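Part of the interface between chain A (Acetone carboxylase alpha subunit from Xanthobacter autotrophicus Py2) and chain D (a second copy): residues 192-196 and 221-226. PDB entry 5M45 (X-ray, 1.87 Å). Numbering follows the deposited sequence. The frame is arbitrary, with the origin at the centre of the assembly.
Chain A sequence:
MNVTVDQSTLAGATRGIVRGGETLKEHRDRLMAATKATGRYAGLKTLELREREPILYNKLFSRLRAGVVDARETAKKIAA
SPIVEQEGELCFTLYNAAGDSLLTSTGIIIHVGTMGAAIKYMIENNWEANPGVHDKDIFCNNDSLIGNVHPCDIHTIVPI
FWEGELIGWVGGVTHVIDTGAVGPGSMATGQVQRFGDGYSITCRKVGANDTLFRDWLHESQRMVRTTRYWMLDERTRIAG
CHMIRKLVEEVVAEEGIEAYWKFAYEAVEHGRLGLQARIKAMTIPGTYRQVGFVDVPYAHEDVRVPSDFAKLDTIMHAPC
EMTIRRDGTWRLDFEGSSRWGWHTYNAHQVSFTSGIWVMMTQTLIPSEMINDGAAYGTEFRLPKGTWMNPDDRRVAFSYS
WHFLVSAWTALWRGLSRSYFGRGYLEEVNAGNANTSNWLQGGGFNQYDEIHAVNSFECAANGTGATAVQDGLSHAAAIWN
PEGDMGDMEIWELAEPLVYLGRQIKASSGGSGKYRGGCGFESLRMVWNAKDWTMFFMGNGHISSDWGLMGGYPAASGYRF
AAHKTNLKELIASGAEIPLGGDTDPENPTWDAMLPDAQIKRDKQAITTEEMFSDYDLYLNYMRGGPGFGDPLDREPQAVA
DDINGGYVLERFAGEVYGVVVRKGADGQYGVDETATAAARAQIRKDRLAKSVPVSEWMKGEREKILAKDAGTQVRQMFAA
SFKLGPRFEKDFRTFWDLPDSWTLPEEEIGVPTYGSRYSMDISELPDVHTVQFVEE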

# COMPACT_ATOMS: atom_id res chain seq x y z
N VAL A 192 6.64 -11.16 3.54
CA VAL A 192 8.08 -11.40 3.42
C VAL A 192 8.87 -10.40 2.57
O VAL A 192 10.09 -10.57 2.39
CB VAL A 192 8.41 -12.83 2.96
CG1 VAL A 192 7.89 -13.81 3.99
CG2 VAL A 192 7.84 -13.14 1.56
N GLN A 193 8.16 -9.37 2.09
CA GLN A 193 8.66 -8.34 1.19
C GLN A 193 7.91 -7.01 1.46
O GLN A 193 6.90 -7.01 2.15
CB GLN A 193 8.31 -8.68 -0.28
CG GLN A 193 8.94 -9.89 -0.83
CD GLN A 193 8.61 -10.07 -2.30
OE1 GLN A 193 9.25 -9.47 -3.15
NE2 GLN A 193 7.60 -10.87 -2.60
N ARG A 194 8.37 -5.94 0.83
CA ARG A 194 7.73 -4.60 0.86
C ARG A 194 6.25 -4.66 0.51
O ARG A 194 5.45 -3.90 1.03
CB ARG A 194 8.45 -3.68 -0.13
CG ARG A 194 8.04 -2.20 -0.17
CD ARG A 194 8.84 -1.42 -1.20
NE ARG A 194 8.64 0.02 -1.11
CZ ARG A 194 9.06 0.81 -0.12
NH1 ARG A 194 9.81 0.34 0.90
NH2 ARG A 194 8.73 2.12 -0.11
N PHE A 195 5.94 -5.55 -0.42
CA PHE A 195 4.57 -5.78 -0.91
C PHE A 195 3.76 -6.52 0.19
O PHE A 195 3.93 -7.74 0.40
CB PHE A 195 4.62 -6.50 -2.25
CG PHE A 195 5.68 -5.96 -3.19
CD1 PHE A 195 5.67 -4.60 -3.55
CD2 PHE A 195 6.68 -6.77 -3.69
CE1 PHE A 195 6.66 -4.09 -4.38
CE2 PHE A 195 7.66 -6.23 -4.55
CZ PHE A 195 7.67 -4.89 -4.86
N GLY A 196 2.94 -5.77 0.94
CA GLY A 196 2.28 -6.29 2.16
C GLY A 196 2.89 -5.84 3.50
O GLY A 196 2.41 -6.27 4.56
N GLN D 221 6.52 4.61 -8.06
CA GLN D 221 7.45 3.80 -8.80
C GLN D 221 8.14 2.72 -7.98
O GLN D 221 8.56 1.69 -8.55
CB GLN D 221 8.44 4.69 -9.55
CG GLN D 221 7.76 5.39 -10.72
CD GLN D 221 8.48 6.61 -11.29
OE1 GLN D 221 9.66 6.85 -11.07
NE2 GLN D 221 7.71 7.42 -12.02
N ARG D 222 8.29 2.94 -6.67
CA ARG D 222 8.88 1.94 -5.75
C ARG D 222 7.86 1.01 -5.05
O ARG D 222 8.24 0.10 -4.31
CB ARG D 222 9.75 2.63 -4.69
CG ARG D 222 8.99 3.40 -3.62
CD ARG D 222 9.90 4.28 -2.73
NE ARG D 222 10.65 5.24 -3.55
CZ ARG D 222 11.79 5.84 -3.22
NH1 ARG D 222 12.41 6.56 -4.13
NH2 ARG D 222 12.34 5.72 -2.02
N MET D 223 6.56 1.21 -5.30
CA MET D 223 5.53 0.34 -4.72
C MET D 223 5.05 -0.77 -5.71
O MET D 223 4.06 -1.46 -5.41
CB MET D 223 4.33 1.18 -4.24
CG MET D 223 4.61 2.16 -3.11
SD MET D 223 5.60 1.50 -1.74
CE MET D 223 4.51 0.24 -1.06
N VAL D 224 5.74 -0.91 -6.85
CA VAL D 224 5.42 -1.93 -7.86
C VAL D 224 6.71 -2.66 -8.28
O VAL D 224 7.83 -2.15 -8.09
CB VAL D 224 4.69 -1.32 -9.11
CG1 VAL D 224 3.46 -0.50 -8.67
CG2 VAL D 224 5.59 -0.48 -10.00
N ARG D 225 6.54 -3.87 -8.80
CA ARG D 225 7.64 -4.62 -9.39
C ARG D 225 8.07 -4.08 -10.79
O ARG D 225 9.27 -3.83 -11.04
CB ARG D 225 7.32 -6.13 -9.47
CG ARG D 225 7.10 -6.79 -8.11
CD ARG D 225 6.58 -8.22 -8.29
NE ARG D 225 6.32 -8.95 -7.07
CZ ARG D 225 5.23 -8.83 -6.30
NH1 ARG D 225 4.27 -7.97 -6.58
NH2 ARG D 225 5.07 -9.59 -5.22
N THR D 226 7.08 -3.89 -11.66
CA THR D 226 7.31 -3.60 -13.10
C THR D 226 7.40 -2.08 -13.38
O THR D 226 6.67 -1.52 -14.21
CB THR D 226 6.26 -4.31 -13.98
OG1 THR D 226 4.94 -4.01 -13.53
CG2 THR D 226 6.47 -5.83 -13.93
O HOH W 1 6.69 -12.27 -4.93

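Residues 192-196 of chain A meet residues 221-226 of chain D, a second copy of the acetone carboxylase alpha subunit. The chain A stretch has no regular secondary structure, and three consecutive residues, Q193(A), R194(A) and F195(A), make all of its contact with the chain D stretch; together the two stretches bury 352 Å². V192(A) is buried in the assembly, but its side chain is out of reach of the other stretch. Q193(A) points its CA-to-CB bond toward the chain D stretch and carries its amide out to the guanidinium of R225(D). Two nitrogen donors meet there, NE2 of Q193(A) lying 3.9 Å from NH2 of R225(D), so they do not bond directly. A water resolves the mismatch by accepting from both, its O 2.9 Å from NE2 of Q193(A) and 3.1 Å from NH2 of R225(D). The CA-to-CB bond of R194(A) is also toward the other stretch; with chi1, chi2 and chi3 all t, this extended chain delivers its guanidinium to the backbone of R222(D). The one direct hydrogen bond between the stretches forms here: NE of R194(A) donates to O of R222(D) at 3.2 Å, with the carbonyl at the guanidinium edge, near its plane, but an N-H...O angle of 131° makes the bond weak. The same NE of R194(A) lies 3.4 Å from SD of M223(D). The CA-to-CB bond of M223(D) points away from the chain A stretch, yet its side chain, m at all three chi angles, folds back so that its end comes nearer; a flexible, unbranched thioether suits this turn. Alongside, NH2 of R194(A) packs 3.6 Å from CD of R222(D), whose own guanidinium is hydrogen-bonded elsewhere in the structure. F195(A) has the largest covered area of any residue here, 95 Å²; its CA-to-CB bond is toward the other stretch, with chi1 at -43°. Its CE1 sits 3.8 Å from O of M223(D) and 4.1 Å from N of V224(D), so the ring packs against the chain D backbone; the CA-to-CB bond of V224(D) points away. NH1 of R225(D) lies over one face of the F195(A) ring, and CD2 of F195(A), 3.6 Å from NH2 of R225(D), lies over one face of the guanidinium. The CA-to-CB bond of R225(D) is sideways, but the long side chain brings its end nearer, so part of the guanidinium covers the ring while NH2 still reaches the water. G196(A) ends the stretch without touching the other; at phi/psi 103/2 a CB would be jammed against the carbonyl O of F195(A), which by itself calls for glycine.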